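Local structure of myosin regulatory light chain (Placopecten magellanicus, 3PN7) at residues Q19-M22 and Q23-E27; F74-F77 and L78-S82. The protein probably confers calcium control on molluscan muscle myosin, serving as the regulatory light chain and holding a magnesium ion in an EF-hand loop in this structure. All coordinates share one frame; numbering follows the deposited sequence.

In the fold
Two helices of the same EF-hand pair supply the examples: interaction 1 covers the first turns of helix 19-32, the helix that leads into the magnesium-binding loop, and interaction 2 the first turns of helix 74-85. Both rest on the same i to i+4 backbone ladder, yet their side chains differ with their place. Residues 19-27 are mostly surface, with glutamines, lysines and glutamates around a buried Leu21 and Met25; residues 74-82 carry aromatic and aliphatic groups, with Phe77 and Phe81 buried. The two helices meet directly: Met25 packs on Leu78 and Phe81, and Lys26 lies against Phe74 in a cation-pi contact. Each also touches the chain of another protein.

Interaction 1 (Q19-M22 and Q23-E27); sequences QKLM and QEMKE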
ATOM      1  N   GLN B  19      23.506   5.881   6.363  1.00 53.48           N
ATOM      2  CA  GLN B  19      24.822   6.400   6.020  1.00 57.90           C
ATOM      3  C   GLN B  19      24.909   7.430   4.898  1.00 53.61           C
ATOM      4  O   GLN B  19      25.675   8.375   4.998  1.00 53.39           O
ATOM      5  CB  GLN B  19      25.835   5.270   5.793  1.00 60.01           C
ATOM      6  CG  GLN B  19      26.558   4.828   7.065  1.00 61.05           C
ATOM      7  CD  GLN B  19      26.951   6.004   7.961  1.00 63.69           C
ATOM      8  OE1 GLN B  19      27.938   6.703   7.696  1.00 61.47           O
ATOM      9  NE2 GLN B  19      26.175   6.224   9.026  1.00 64.68           N
ATOM     10  N   LYS B  20      24.138   7.261   3.832  1.00 51.45           N
ATOM     11  CA  LYS B  20      24.186   8.240   2.748  1.00 54.12           C
ATOM     12  C   LYS B  20      23.656   9.598   3.197  1.00 51.00           C
ATOM     13  O   LYS B  20      24.079  10.632   2.696  1.00 52.66           O
ATOM     14  CB  LYS B  20      23.411   7.759   1.524  1.00 53.97           C
ATOM     15  CG  LYS B  20      21.981   7.341   1.822  1.00 63.71           C
ATOM     16  CD  LYS B  20      21.202   7.167   0.529  1.00 74.28           C
ATOM     17  CE  LYS B  20      22.122   6.697  -0.605  1.00 81.97           C
ATOM     18  NZ  LYS B  20      22.869   5.431  -0.288  1.00 75.80           N
ATOM     19  N   LEU B  21      22.713   9.586   4.132  1.00 54.58           N
ATOM     20  CA  LEU B  21      22.178  10.826   4.671  1.00 52.04           C
ATOM     21  C   LEU B  21      23.210  11.485   5.594  1.00 49.54           C
ATOM     22  O   LEU B  21      23.385  12.700   5.572  1.00 46.22           O
ATOM     23  CB  LEU B  21      20.850  10.581   5.394  1.00 47.57           C
ATOM     24  CG  LEU B  21      20.174  11.828   5.970  1.00 46.63           C
ATOM     25  CD1 LEU B  21      19.835  12.804   4.858  1.00 47.01           C
ATOM     26  CD2 LEU B  21      18.924  11.456   6.763  1.00 47.78           C
ATOM     27  N   MET B  22      23.899  10.684   6.401  1.00 51.66           N
ATOM     28  CA  MET B  22      25.025  11.202   7.174  1.00 52.38           C
ATOM     29  C   MET B  22      26.066  11.806   6.232  1.00 48.20           C
ATOM     30  O   MET B  22      26.643  12.852   6.526  1.00 45.19           O
ATOM     31  CB  MET B  22      25.676  10.102   8.010  1.00 49.88           C
ATOM     32  CG  MET B  22      25.884  10.466   9.471  1.00 60.46           C
ATOM     33  SD  MET B  22      24.382  10.206  10.434  1.00 70.08           S
ATOM     34  CE  MET B  22      25.044   9.517  11.953  1.00 64.78           C
ATOM     35  N   GLN B  23      26.288  11.150   5.095  1.00 42.52           N
ATOM     36  CA  GLN B  23      27.324  11.573   4.150  1.00 54.00           C
ATOM     37  C   GLN B  23      26.911  12.848   3.414  1.00 53.26           C
ATOM     38  O   GLN B  23      27.742  13.694   3.063  1.00 43.51           O
ATOM     39  CB  GLN B  23      27.639  10.453   3.146  1.00 49.61           C
ATOM     40  CG  GLN B  23      28.191   9.171   3.792  1.00 59.75           C
ATOM     41  CD  GLN B  23      28.361   8.010   2.795  1.00 70.04           C
ATOM     42  OE1 GLN B  23      28.447   8.220   1.579  1.00 69.97           O
ATOM     43  NE2 GLN B  23      28.403   6.780   3.313  1.00 61.94           N
ATOM     44  N   GLU B  24      25.613  12.961   3.168  1.00 48.88           N
ATOM     45  CA  GLU B  24      25.047  14.171   2.607  1.00 49.11           C
ATOM     46  C   GLU B  24      25.233  15.332   3.597  1.00 42.43           C
ATOM     47  O   GLU B  24      25.693  16.409   3.227  1.00 38.25           O
ATOM     48  CB  GLU B  24      23.571  13.935   2.336  1.00 50.60           C
ATOM     49  CG  GLU B  24      22.872  15.017   1.546  1.00 54.88           C
ATOM     50  CD  GLU B  24      21.396  14.705   1.404  1.00 57.67           C
ATOM     51  OE1 GLU B  24      21.042  13.911   0.501  1.00 62.17           O
ATOM     52  OE2 GLU B  24      20.596  15.218   2.221  1.00 54.61           O
ATOM     53  N   MET B  25      24.890  15.100   4.861  1.00 41.87           N
ATOM     54  CA  MET B  25      24.994  16.151   5.859  1.00 38.98           C
ATOM     55  C   MET B  25      26.433  16.631   5.994  1.00 37.47           C
ATOM     56  O   MET B  25      26.687  17.827   6.009  1.00 36.61           O
ATOM     57  CB  MET B  25      24.427  15.706   7.210  1.00 36.74           C
ATOM     58  CG  MET B  25      22.905  15.722   7.277  1.00 39.28           C
ATOM     59  SD  MET B  25      22.235  15.484   8.944  1.00 39.00           S
ATOM     60  CE  MET B  25      22.453  13.720   9.171  1.00 45.86           C
ATOM     61  N   LYS B  26      27.372  15.697   6.069  1.00 40.42           N
ATOM     62  CA  LYS B  26      28.778  16.051   6.196  1.00 42.83           C
ATOM     63  C   LYS B  26      29.259  16.880   5.001  1.00 41.55           C
ATOM     64  O   LYS B  26      30.062  17.810   5.161  1.00 39.43           O
ATOM     65  CB  LYS B  26      29.650  14.798   6.399  1.00 43.25           C
ATOM     66  CG  LYS B  26      31.160  15.081   6.481  1.00 47.56           C
ATOM     67  CD  LYS B  26      31.493  16.117   7.577  1.00 47.40           C
ATOM     68  CE  LYS B  26      33.005  16.375   7.688  1.00 48.54           C
ATOM     69  NZ  LYS B  26      33.802  15.171   8.104  1.00 53.50           N
ATOM     70  N   GLU B  27      28.765  16.542   3.814  1.00 39.98           N
ATOM     71  CA  GLU B  27      29.141  17.245   2.595  1.00 41.18           C
ATOM     72  C   GLU B  27      28.554  18.650   2.563  1.00 39.05           C
ATOM     73  O   GLU B  27      29.209  19.590   2.126  1.00 37.79           O
ATOM     74  CB  GLU B  27      28.711  16.458   1.356  1.00 47.08           C
ATOM     75  CG  GLU B  27      29.871  15.988   0.492  1.00 58.33           C
ATOM     76  CD  GLU B  27      29.495  15.845  -0.972  1.00 68.04           C
ATOM     77  OE1 GLU B  27      29.884  16.720  -1.776  1.00 53.86           O
ATOM     78  OE2 GLU B  27      28.815  14.858  -1.318  1.00 59.55           O
TER
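Gln23 N donates to Gln19 O at 2.8 Å, the first of four i to i+4 bonds that build the first turns of the EF-hand's entering helix, 19-32. Glu24 N follows on Lys20 O, and then the bonds straighten: Met25 N reaches Leu21 O at an N-H...O angle of 162°, and Lys26 N reaches Met22 O with much the same geometry. The carboxylate of Glu24 finds its main partners outside this helix, on the chain of another protein, where a basic side chain forms a salt bridge with OE1 and an aromatic side chain a hydrogen bond with OE2. An extended chain, with CG anti to the backbone N (chi1 -171°), carries that group out across Leu21, and OE2 passes 3.7 Å from Leu21 CD1. Gln23 runs back along the helix instead, its amide end reaching the flank of Gln19, where NE2 is 3.9 Å from CB. On the inward side Met25 bends at its last torsion, chi3 -76°, turning its methyl back toward the preceding turn; from there the side chain also packs on helix 74-85. That methyl, CE, lies 4.2 Å from Met22 SD and 4.4 Å from Leu21 CG.

Interaction 2 (F74-F77 and L78-S82); sequences FTMF and LSIFS
Leu78 N bonds to Phe74 O at 2.8 Å, opening the backbone ladder of the first turns of helix 74-85, part of the EF-hand pair. Ser79 N follows on Thr75 O and Ile80 N on Met76 O. Phe77 O receives Phe81 N at 3.1 Å and also a weak bond from Ile80 N, so the ladder is less straight at Ile80 and Phe81. One residue on, Ser82 turns its hydroxyl back on its own helix: OG donates to Leu78 O at 2.6 Å, from above the carbonyl plane, while Ser82 N bonds to the same oxygen.

Aromatic contacts follow the i to i+4 spacing. Leu78 CG sits over one face of the Phe74 ring, a CH-pi contact 4.0 Å from the centroid, and CD2 comes to 3.6 Å from CZ. The rings of Phe77 and Phe81 meet obliquely, planes at 35° and centroids 4.7 Å apart, with Phe81 CD2 above the centre of the Phe77 ring. Phe77 has CG anti to its own N (chi1 -178°), whereas Phe81 takes chi1 -83°, and these different settings bring the two rings, four residues apart, together. Phe29 of helix 19-32 meets the Phe77 ring edge-to-face, and Phe81 also meets aromatic side chains on the chain of another protein. With an alanine in place of Phe77, the Phe81 ring would probably lose its partner one turn back, Phe29 its edge-to-face contact, and a gap would open between the helices.

Aliphatic contacts are looser. Met76 CG approaches Ile80 CD1 at 4.4 Å, and both side chains also touch Ala68.

Apart from the Ser82 hydroxyl, the side-chain contacts along these turns are largely apolar, which implies that contact of carbon surfaces, rather than charge, joins successive turns beyond the backbone.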
ATOM      1  N   PHE B  74      30.597  20.104  13.250  1.00 34.41           N
ATOM      2  CA  PHE B  74      29.793  19.127  12.523  1.00 37.50           C
ATOM      3  C   PHE B  74      28.855  18.337  13.449  1.00 37.68           C
ATOM      4  O   PHE B  74      27.725  18.047  13.066  1.00 36.56           O
ATOM      5  CB  PHE B  74      30.615  18.152  11.675  1.00 36.95           C
ATOM      6  CG  PHE B  74      29.764  17.089  10.998  1.00 38.25           C
ATOM      7  CD1 PHE B  74      28.842  17.439  10.023  1.00 34.46           C
ATOM      8  CD2 PHE B  74      29.859  15.752  11.363  1.00 34.54           C
ATOM      9  CE1 PHE B  74      28.051  16.476   9.412  1.00 36.57           C
ATOM     10  CE2 PHE B  74      29.067  14.790  10.754  1.00 34.87           C
ATOM     11  CZ  PHE B  74      28.168  15.152   9.780  1.00 35.19           C
ATOM     12  N   THR B  75      29.302  17.975  14.650  1.00 36.69           N
ATOM     13  CA  THR B  75      28.408  17.237  15.542  1.00 38.72           C
ATOM     14  C   THR B  75      27.250  18.122  16.018  1.00 37.68           C
ATOM     15  O   THR B  75      26.117  17.666  16.136  1.00 42.81           O
ATOM     16  CB  THR B  75      29.133  16.512  16.720  1.00 42.92           C
ATOM     17  OG1 THR B  75      28.686  17.035  17.978  1.00 43.27           O
ATOM     18  CG2 THR B  75      30.628  16.650  16.613  1.00 45.40           C
ATOM     19  N   MET B  76      27.524  19.392  16.257  1.00 35.31           N
ATOM     20  CA  MET B  76      26.447  20.332  16.505  1.00 34.92           C
ATOM     21  C   MET B  76      25.525  20.474  15.270  1.00 36.82           C
ATOM     22  O   MET B  76      24.325  20.711  15.398  1.00 37.84           O
ATOM     23  CB  MET B  76      27.035  21.679  16.902  1.00 33.82           C
ATOM     24  CG  MET B  76      26.019  22.698  17.331  1.00 38.04           C
ATOM     25  SD  MET B  76      25.144  22.224  18.838  1.00 52.10           S
ATOM     26  CE  MET B  76      26.496  21.857  19.953  1.00 41.48           C
ATOM     27  N   PHE B  77      26.086  20.324  14.074  1.00 31.49           N
ATOM     28  CA  PHE B  77      25.317  20.458  12.839  1.00 33.65           C
ATOM     29  C   PHE B  77      24.378  19.266  12.729  1.00 32.61           C
ATOM     30  O   PHE B  77      23.198  19.409  12.404  1.00 30.18           O
ATOM     31  CB  PHE B  77      26.288  20.490  11.664  1.00 35.49           C
ATOM     32  CG  PHE B  77      25.652  20.680  10.316  1.00 30.74           C
ATOM     33  CD1 PHE B  77      25.431  21.949   9.813  1.00 30.64           C
ATOM     34  CD2 PHE B  77      25.358  19.594   9.518  1.00 28.86           C
ATOM     35  CE1 PHE B  77      24.892  22.137   8.551  1.00 25.87           C
ATOM     36  CE2 PHE B  77      24.815  19.773   8.258  1.00 30.93           C
ATOM     37  CZ  PHE B  77      24.582  21.046   7.775  1.00 29.47           C
ATOM     38  N   LEU B  78      24.918  18.092  13.037  1.00 34.71           N
ATOM     39  CA  LEU B  78      24.145  16.863  13.077  1.00 38.15           C
ATOM     40  C   LEU B  78      22.991  17.024  14.033  1.00 34.77           C
ATOM     41  O   LEU B  78      21.863  16.634  13.750  1.00 35.69           O
ATOM     42  CB  LEU B  78      25.005  15.714  13.578  1.00 39.73           C
ATOM     43  CG  LEU B  78      25.827  14.907  12.587  1.00 41.68           C
ATOM     44  CD1 LEU B  78      26.296  13.663  13.331  1.00 43.22           C
ATOM     45  CD2 LEU B  78      24.986  14.528  11.380  1.00 36.42           C
ATOM     46  N   SER B  79      23.304  17.594  15.182  1.00 33.64           N
ATOM     47  CA  SER B  79      22.346  17.803  16.242  1.00 31.83           C
ATOM     48  C   SER B  79      21.191  18.711  15.785  1.00 35.83           C
ATOM     49  O   SER B  79      20.035  18.540  16.199  1.00 31.62           O
ATOM     50  CB  SER B  79      23.094  18.388  17.434  1.00 35.72           C
ATOM     51  OG  SER B  79      22.297  19.295  18.155  1.00 48.28           O
ATOM     52  N   ILE B  80      21.495  19.667  14.913  1.00 30.24           N
ATOM     53  CA  ILE B  80      20.464  20.571  14.405  1.00 31.34           C
ATOM     54  C   ILE B  80      19.595  19.965  13.279  1.00 30.50           C
ATOM     55  O   ILE B  80      18.422  20.325  13.120  1.00 28.36           O
ATOM     56  CB  ILE B  80      21.103  21.865  13.919  1.00 34.83           C
ATOM     57  CG1 ILE B  80      21.593  22.678  15.112  1.00 37.87           C
ATOM     58  CG2 ILE B  80      20.143  22.660  13.078  1.00 32.30           C
ATOM     59  CD1 ILE B  80      22.606  23.712  14.708  1.00 45.88           C
ATOM     60  N   PHE B  81      20.163  19.050  12.500  1.00 28.14           N
ATOM     61  CA  PHE B  81      19.452  18.532  11.331  1.00 31.23           C
ATOM     62  C   PHE B  81      18.880  17.129  11.492  1.00 27.82           C
ATOM     63  O   PHE B  81      17.923  16.791  10.814  1.00 27.40           O
ATOM     64  CB  PHE B  81      20.339  18.557  10.077  1.00 26.91           C
ATOM     65  CG  PHE B  81      20.380  19.879   9.392  1.00 26.91           C
ATOM     66  CD1 PHE B  81      19.454  20.192   8.412  1.00 27.67           C
ATOM     67  CD2 PHE B  81      21.362  20.816   9.719  1.00 29.26           C
ATOM     68  CE1 PHE B  81      19.492  21.428   7.764  1.00 27.44           C
ATOM     69  CE2 PHE B  81      21.408  22.061   9.090  1.00 22.23           C
ATOM     70  CZ  PHE B  81      20.471  22.361   8.102  1.00 26.97           C
ATOM     71  N   SER B  82      19.471  16.325  12.372  1.00 25.16           N
ATOM     72  CA  SER B  82      19.204  14.889  12.410  1.00 32.35           C
ATOM     73  C   SER B  82      17.736  14.511  12.593  1.00 33.19           C
ATOM     74  O   SER B  82      17.240  13.661  11.879  1.00 32.90           O
ATOM     75  CB  SER B  82      20.051  14.201  13.472  1.00 30.17           C
ATOM     76  OG  SER B  82      21.408  14.179  13.078  1.00 41.24           O
TER